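Side-chain contacts in protease (Helicobacter pylori, PDB 5EUF), which is a zinc-binding protease of the M16 family and probably a virulence factor that cleaves the human junctional adhesion molecule JAM-A, weakening the gastric epithelial barrier: residues E132-R137 against L146-F151; N152-Y157 against Q411-F416. All blocks are in the same frame, centred on the assembly; numbering follows the deposited sequence.

Interaction 1: residues E132-R137 against L146-F151; sequences EERRWR and LYFRFF. With ZN (zinc ion), chain G.
The guanidinium of Arg134 has two kinds of partner: NH1 stands over one face of the Phe148 ring, and NE makes a salt bridge with Asp139 OD1. The meeting with the ring is a cation-pi contact in which Arg134 CZ lies 4.2 Å from the Phe148 ring centroid and 12° off the ring normal. The two planes are 88° apart, so the guanidinium presents an edge to the aromatic face and does not lie flat on it. Arg134 NH1 comes down toward the rim, 3.2 Å from Phe148 CE1, and Arg134 NH2 lies farther above the same face, 3.8 Å from Phe148 CE2. The arginine chain is kinked about its CB-CG bond (chi2 77°), and its guanidinium reaches the neighbouring helix. Phe148 also meets Phe167 edge-to-face. One residue before the arginine, Glu133 OE2 binds the zinc ion at 2.1 Å, together with His53 NE2, the two ligands seen in this structure. His53, Glu56 and His57 form the inverted HxxEH zinc motif of M16 peptidases, in which a glutamate on a later helix, here Glu133, joins the histidines; His57 is probably also a ligand and Glu56 the proton acceptor. The contact spans helix 120-139 and helix 142-154, which follow each other in the chain; Met168 and Ile171 of helix 168-172 pack on Arg134, and the second helix turns Leu146 and Phe150 to strands 251-258 and 412-418.

Interaction 2: residues N152-Y157 against Q411-F416; sequences NTAYVY and QSTTVF
Thr413, with Thr153 and Ala154, carries most of this contact between the last turn of helix 142-154 and strand 412-418. The methyl of Thr413 reaches across to the helix and meets that of Thr153, their CG2 atoms 3.7 Å apart. The same Thr413 methyl also lies against the backbone of Ala154, with its CG2 3.5 Å from Ala154 N. Torsion chi1 of -57° sets this methyl opposite the backbone N of Thr413 and leaves OG1 on the other branch, beside that N. Thr413 OG1 then falls alongside the alanine, 3.4 Å from Ala154 CB; this is packing, and the hydroxyl makes its hydrogen bond elsewhere. At Ala154 the two backbones come to 5.4 Å, measured between the CA atoms of Ala154 and Thr413. On Thr153, the hydroxyl turns back to its own helix and donates to the carbonyl O of Arg149, one turn earlier, which satisfies it within this largely apolar interface. Farther along the strand, Val415 adds a methyl, its CG2 3.9 Å from Thr153 OG1. Thr413 and Val415 point to the helix as alternate residues of a beta strand do, whereas Thr414 between them starts off away from the helix, and its side chain touches Gln327 of helix 323-338. The strand pairs with 238-243 and 251-258, so the arrangement is a helix packed on one face of a mixed beta sheet with another helix on the opposite face, as in the alpha+beta domains of M16 peptidases.

Overall arrangement
Helix 142-154 serves both contacts: interaction 1 uses its middle, where Phe148 meets the arginine, and interaction 2 its last turn, while Leu146 and Phe150 already lie on the sheet. Their centres are 15 Å apart, yet they touch directly, with Phe150 CE1 3.3 Å from Thr413 O and Phe150 CA 3.6 Å from Val415 CG2. Interaction 1 includes a zinc ligand, Glu133, and the Arg134 side chain is about 8 Å from that of His53 and about 10 Å from that of His57, which probably binds zinc as well. Interaction 2 is remote from the annotated sites. Helix 142-154 thus stands between the zinc-bearing helix 120-139 and the sheet containing strand 412-418.

Interaction 1: residues E132-R137 against L146-F151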
loop_
_atom_site.group_PDB
_atom_site.type_symbol
_atom_site.label_atom_id
_atom_site.label_comp_id
_atom_site.label_asym_id
_atom_site.label_seq_id
_atom_site.Cartn_x
_atom_site.Cartn_y
_atom_site.Cartn_z
ATOM N N GLU B 132 -13.460 -8.578 -15.326
ATOM C CA GLU B 132 -13.011 -8.628 -16.714
ATOM C C GLU B 132 -12.337 -7.314 -17.089
ATOM O O GLU B 132 -11.297 -7.304 -17.747
ATOM C CB GLU B 132 -14.177 -8.905 -17.668
ATOM C CG GLU B 132 -14.938 -10.189 -17.393
ATOM C CD GLU B 132 -14.052 -11.415 -17.425
ATOM O OE1 GLU B 132 -13.454 -11.693 -18.486
ATOM O OE2 GLU B 132 -13.955 -12.099 -16.384
ATOM N N GLU B 133 -12.943 -6.210 -16.658
ATOM C CA GLU B 133 -12.428 -4.874 -16.944
ATOM C C GLU B 133 -11.027 -4.701 -16.365
ATOM O O GLU B 133 -10.210 -3.951 -16.900
ATOM C CB GLU B 133 -13.373 -3.803 -16.387
ATOM C CG GLU B 133 -13.003 -2.370 -16.761
ATOM C CD GLU B 133 -14.003 -1.346 -16.240
ATOM O OE1 GLU B 133 -15.144 -1.736 -15.907
ATOM O OE2 GLU B 133 -13.646 -0.150 -16.163
ATOM N N ARG B 134 -10.755 -5.408 -15.273
ATOM C CA ARG B 134 -9.440 -5.374 -14.649
ATOM C C ARG B 134 -8.425 -6.185 -15.448
ATOM O O ARG B 134 -7.333 -5.700 -15.742
ATOM C CB ARG B 134 -9.514 -5.891 -13.211
ATOM C CG ARG B 134 -8.167 -6.269 -12.606
ATOM C CD ARG B 134 -7.349 -5.066 -12.164
ATOM N NE ARG B 134 -5.945 -5.429 -11.982
ATOM C CZ ARG B 134 -5.049 -4.688 -11.338
ATOM N NH1 ARG B 134 -5.406 -3.533 -10.792
ATOM N NH2 ARG B 134 -3.794 -5.106 -11.232
ATOM N N ARG B 135 -8.781 -7.415 -15.808
ATOM C CA ARG B 135 -7.830 -8.283 -16.493
ATOM C C ARG B 135 -7.499 -7.762 -17.887
ATOM O O ARG B 135 -6.346 -7.803 -18.314
ATOM C CB ARG B 135 -8.354 -9.717 -16.593
ATOM C CG ARG B 135 -7.243 -10.716 -16.888
ATOM C CD ARG B 135 -7.757 -12.054 -17.383
ATOM N NE ARG B 135 -6.653 -12.908 -17.817
ATOM C CZ ARG B 135 -6.797 -14.038 -18.505
ATOM N NH1 ARG B 135 -8.007 -14.460 -18.850
ATOM N NH2 ARG B 135 -5.728 -14.743 -18.852
ATOM N N TRP B 136 -8.510 -7.263 -18.588
ATOM C CA TRP B 136 -8.328 -6.811 -19.961
ATOM C C TRP B 136 -7.568 -5.491 -20.061
ATOM O O TRP B 136 -6.622 -5.376 -20.840
ATOM C CB TRP B 136 -9.684 -6.679 -20.659
ATOM C CG TRP B 136 -10.238 -7.987 -21.154
ATOM C CD1 TRP B 136 -9.835 -9.241 -20.790
ATOM C CD2 TRP B 136 -11.284 -8.168 -22.119
ATOM N NE1 TRP B 136 -10.571 -10.188 -21.459
ATOM C CE2 TRP B 136 -11.467 -9.556 -22.282
ATOM C CE3 TRP B 136 -12.088 -7.290 -22.856
ATOM C CZ2 TRP B 136 -12.418 -10.087 -23.153
ATOM C CZ3 TRP B 136 -13.032 -7.820 -23.720
ATOM C CH2 TRP B 136 -13.189 -9.205 -23.861
ATOM N N ARG B 137 -7.971 -4.501 -19.270
ATOM C CA ARG B 137 -7.440 -3.150 -19.432
ATOM C C ARG B 137 -6.370 -2.766 -18.409
ATOM O O ARG B 137 -5.987 -1.600 -18.320
ATOM C CB ARG B 137 -8.584 -2.133 -19.381
ATOM C CG ARG B 137 -9.634 -2.344 -20.460
ATOM C CD ARG B 137 -10.508 -1.114 -20.640
ATOM N NE ARG B 137 -11.497 -1.298 -21.698
ATOM C CZ ARG B 137 -12.236 -0.321 -22.210
ATOM N NH1 ARG B 137 -12.099 0.921 -21.767
ATOM N NH2 ARG B 137 -13.112 -0.584 -23.172
ATOM N N LEU B 146 1.214 -0.292 -17.100
ATOM C CA LEU B 146 2.211 0.745 -16.856
ATOM C C LEU B 146 1.649 1.840 -15.956
ATOM O O LEU B 146 2.328 2.326 -15.052
ATOM C CB LEU B 146 2.688 1.347 -18.180
ATOM C CG LEU B 146 3.714 2.475 -18.095
ATOM C CD1 LEU B 146 5.006 1.968 -17.484
ATOM C CD2 LEU B 146 3.968 3.074 -19.470
ATOM N N TYR B 147 0.402 2.214 -16.217
ATOM C CA TYR B 147 -0.303 3.231 -15.444
ATOM C C TYR B 147 -0.465 2.794 -13.988
ATOM O O TYR B 147 -0.219 3.567 -13.059
ATOM C CB TYR B 147 -1.669 3.503 -16.083
ATOM C CG TYR B 147 -2.379 4.755 -15.619
ATOM C CD1 TYR B 147 -1.933 6.014 -16.001
ATOM C CD2 TYR B 147 -3.524 4.675 -14.834
ATOM C CE1 TYR B 147 -2.591 7.161 -15.588
ATOM C CE2 TYR B 147 -4.191 5.815 -14.419
ATOM C CZ TYR B 147 -3.720 7.055 -14.799
ATOM O OH TYR B 147 -4.382 8.188 -14.390
ATOM N N PHE B 148 -0.864 1.540 -13.801
ATOM C CA PHE B 148 -1.102 0.994 -12.469
ATOM C C PHE B 148 0.200 0.810 -11.695
ATOM O O PHE B 148 0.327 1.272 -10.560
ATOM C CB PHE B 148 -1.844 -0.336 -12.572
ATOM C CG PHE B 148 -2.441 -0.804 -11.276
ATOM C CD1 PHE B 148 -3.670 -0.326 -10.853
ATOM C CD2 PHE B 148 -1.782 -1.733 -10.490
ATOM C CE1 PHE B 148 -4.228 -0.760 -9.664
ATOM C CE2 PHE B 148 -2.334 -2.173 -9.301
ATOM C CZ PHE B 148 -3.559 -1.687 -8.888
ATOM N N ARG B 149 1.166 0.138 -12.315
ATOM C CA ARG B 149 2.446 -0.138 -11.669
ATOM C C ARG B 149 3.217 1.141 -11.343
ATOM O O ARG B 149 4.053 1.151 -10.438
ATOM C CB ARG B 149 3.307 -1.053 -12.548
ATOM C CG ARG B 149 2.763 -2.468 -12.717
ATOM C CD ARG B 149 2.816 -3.272 -11.421
ATOM N NE ARG B 149 4.184 -3.515 -10.965
ATOM C CZ ARG B 149 4.773 -2.851 -9.973
ATOM N NH1 ARG B 149 4.115 -1.901 -9.324
ATOM N NH2 ARG B 149 6.020 -3.139 -9.627
ATOM N N PHE B 150 2.941 2.218 -12.074
ATOM C CA PHE B 150 3.598 3.489 -11.788
ATOM C C PHE B 150 3.155 4.030 -10.437
ATOM O O PHE B 150 3.986 4.365 -9.591
ATOM C CB PHE B 150 3.313 4.528 -12.878
ATOM C CG PHE B 150 3.848 5.900 -12.553
ATOM C CD1 PHE B 150 5.165 6.230 -12.829
ATOM C CD2 PHE B 150 3.035 6.857 -11.960
ATOM C CE1 PHE B 150 5.660 7.490 -12.522
ATOM C CE2 PHE B 150 3.523 8.114 -11.649
ATOM C CZ PHE B 150 4.836 8.431 -11.930
ATOM N N PHE B 151 1.845 4.119 -10.240
ATOM C CA PHE B 151 1.309 4.683 -9.009
ATOM C C PHE B 151 1.638 3.808 -7.801
ATOM O O PHE B 151 1.746 4.306 -6.681
ATOM C CB PHE B 151 -0.200 4.899 -9.132
ATOM C CG PHE B 151 -0.569 6.131 -9.909
ATOM C CD1 PHE B 151 -0.578 7.374 -9.298
ATOM C CD2 PHE B 151 -0.895 6.051 -11.254
ATOM C CE1 PHE B 151 -0.912 8.514 -10.012
ATOM C CE2 PHE B 151 -1.230 7.188 -11.975
ATOM C CZ PHE B 151 -1.239 8.420 -11.353
HETATM ZN ZN ZN G . -15.185 1.303 -15.892
#

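Interaction 2: residues N152-Y157 against Q411-F416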
loop_
_atom_site.group_PDB
_atom_site.type_symbol
_atom_site.label_atom_id
_atom_site.label_comp_id
_atom_site.label_asym_id
_atom_site.label_seq_id
_atom_site.Cartn_x
_atom_site.Cartn_y
_atom_site.Cartn_z
ATOM N N ASN B 152 1.809 2.509 -8.031
ATOM C CA ASN B 152 2.297 1.612 -6.986
ATOM C C ASN B 152 3.685 2.026 -6.512
ATOM O O ASN B 152 4.020 1.889 -5.333
ATOM C CB ASN B 152 2.342 0.163 -7.479
ATOM C CG ASN B 152 0.968 -0.407 -7.755
ATOM O OD1 ASN B 152 0.825 -1.360 -8.524
ATOM N ND2 ASN B 152 -0.052 0.171 -7.130
ATOM N N THR B 153 4.488 2.529 -7.444
ATOM C CA THR B 153 5.871 2.891 -7.161
ATOM C C THR B 153 5.985 4.312 -6.617
ATOM O O THR B 153 6.661 4.548 -5.613
ATOM C CB THR B 153 6.748 2.764 -8.424
ATOM O OG1 THR B 153 6.503 1.503 -9.055
ATOM C CG2 THR B 153 8.224 2.874 -8.070
ATOM N N ALA B 154 5.320 5.249 -7.284
ATOM C CA ALA B 154 5.418 6.665 -6.947
ATOM C C ALA B 154 4.845 6.970 -5.567
ATOM O O ALA B 154 5.378 7.806 -4.837
ATOM C CB ALA B 154 4.715 7.504 -8.006
ATOM N N TYR B 155 3.751 6.296 -5.224
ATOM C CA TYR B 155 3.115 6.464 -3.922
ATOM C C TYR B 155 3.211 5.177 -3.112
ATOM O O TYR B 155 3.073 4.078 -3.651
ATOM C CB TYR B 155 1.650 6.872 -4.074
ATOM C CG TYR B 155 1.423 8.218 -4.730
ATOM C CD1 TYR B 155 1.406 9.388 -3.977
ATOM C CD2 TYR B 155 1.199 8.317 -6.098
ATOM C CE1 TYR B 155 1.185 10.618 -4.565
ATOM C CE2 TYR B 155 0.977 9.546 -6.697
ATOM C CZ TYR B 155 0.970 10.691 -5.925
ATOM O OH TYR B 155 0.750 11.914 -6.519
ATOM N N VAL B 156 3.437 5.317 -1.813
ATOM C CA VAL B 156 3.654 4.166 -0.947
ATOM C C VAL B 156 2.552 4.050 0.102
ATOM O O VAL B 156 2.142 2.952 0.478
ATOM C CB VAL B 156 5.025 4.259 -0.247
ATOM C CG1 VAL B 156 5.235 3.089 0.696
ATOM C CG2 VAL B 156 6.138 4.320 -1.281
ATOM N N TYR B 157 2.056 5.196 0.549
ATOM C CA TYR B 157 1.163 5.237 1.693
ATOM C C TYR B 157 -0.200 5.817 1.333
ATOM O O TYR B 157 -1.239 5.243 1.667
ATOM C CB TYR B 157 1.818 6.046 2.815
ATOM C CG TYR B 157 1.019 6.111 4.090
ATOM C CD1 TYR B 157 0.393 4.982 4.599
ATOM C CD2 TYR B 157 0.910 7.298 4.799
ATOM C CE1 TYR B 157 -0.335 5.037 5.768
ATOM C CE2 TYR B 157 0.192 7.363 5.972
ATOM C CZ TYR B 157 -0.430 6.231 6.452
ATOM O OH TYR B 157 -1.153 6.297 7.620
ATOM N N GLN B 411 12.560 13.354 -6.807
ATOM C CA GLN B 411 11.103 13.258 -6.815
ATOM C C GLN B 411 10.637 12.454 -8.021
ATOM O O GLN B 411 9.447 12.419 -8.340
ATOM C CB GLN B 411 10.464 14.646 -6.835
ATOM C CG GLN B 411 10.890 15.552 -5.701
ATOM C CD GLN B 411 10.249 16.921 -5.794
ATOM O OE1 GLN B 411 9.236 17.098 -6.476
ATOM N NE2 GLN B 411 10.837 17.900 -5.114
ATOM N N SER B 412 11.587 11.808 -8.690
ATOM C CA SER B 412 11.288 11.073 -9.910
ATOM C C SER B 412 10.855 9.643 -9.620
ATOM O O SER B 412 11.363 8.992 -8.711
ATOM C CB SER B 412 12.502 11.063 -10.843
ATOM O OG SER B 412 13.511 10.193 -10.360
ATOM N N THR B 413 9.899 9.171 -10.409
ATOM C CA THR B 413 9.478 7.781 -10.381
ATOM C C THR B 413 9.514 7.250 -11.804
ATOM O O THR B 413 8.952 7.859 -12.712
ATOM C CB THR B 413 8.069 7.620 -9.794
ATOM O OG1 THR B 413 8.031 8.180 -8.474
ATOM C CG2 THR B 413 7.679 6.149 -9.742
ATOM N N THR B 414 10.187 6.124 -12.001
ATOM C CA THR B 414 10.386 5.586 -13.338
ATOM C C THR B 414 9.980 4.121 -13.426
ATOM O O THR B 414 10.454 3.290 -12.655
ATOM C CB THR B 414 11.852 5.728 -13.777
ATOM O OG1 THR B 414 12.238 7.107 -13.725
ATOM C CG2 THR B 414 12.038 5.204 -15.186
ATOM N N VAL B 415 9.100 3.803 -14.370
ATOM C CA VAL B 415 8.662 2.425 -14.562
ATOM C C VAL B 415 8.878 1.974 -16.002
ATOM O O VAL B 415 8.389 2.605 -16.938
ATOM C CB VAL B 415 7.176 2.249 -14.192
ATOM C CG1 VAL B 415 6.720 0.826 -14.477
ATOM C CG2 VAL B 415 6.952 2.605 -12.730
ATOM N N PHE B 416 9.618 0.880 -16.169
ATOM C CA PHE B 416 9.903 0.329 -17.491
ATOM C C PHE B 416 8.971 -0.833 -17.825
ATOM O O PHE B 416 8.672 -1.667 -16.970
ATOM C CB PHE B 416 11.357 -0.140 -17.574
ATOM C CG PHE B 416 12.364 0.958 -17.394
ATOM C CD1 PHE B 416 12.247 2.148 -18.093
ATOM C CD2 PHE B 416 13.431 0.800 -16.522
ATOM C CE1 PHE B 416 13.179 3.159 -17.926
ATOM C CE2 PHE B 416 14.364 1.806 -16.351
ATOM C CZ PHE B 416 14.238 2.987 -17.054
#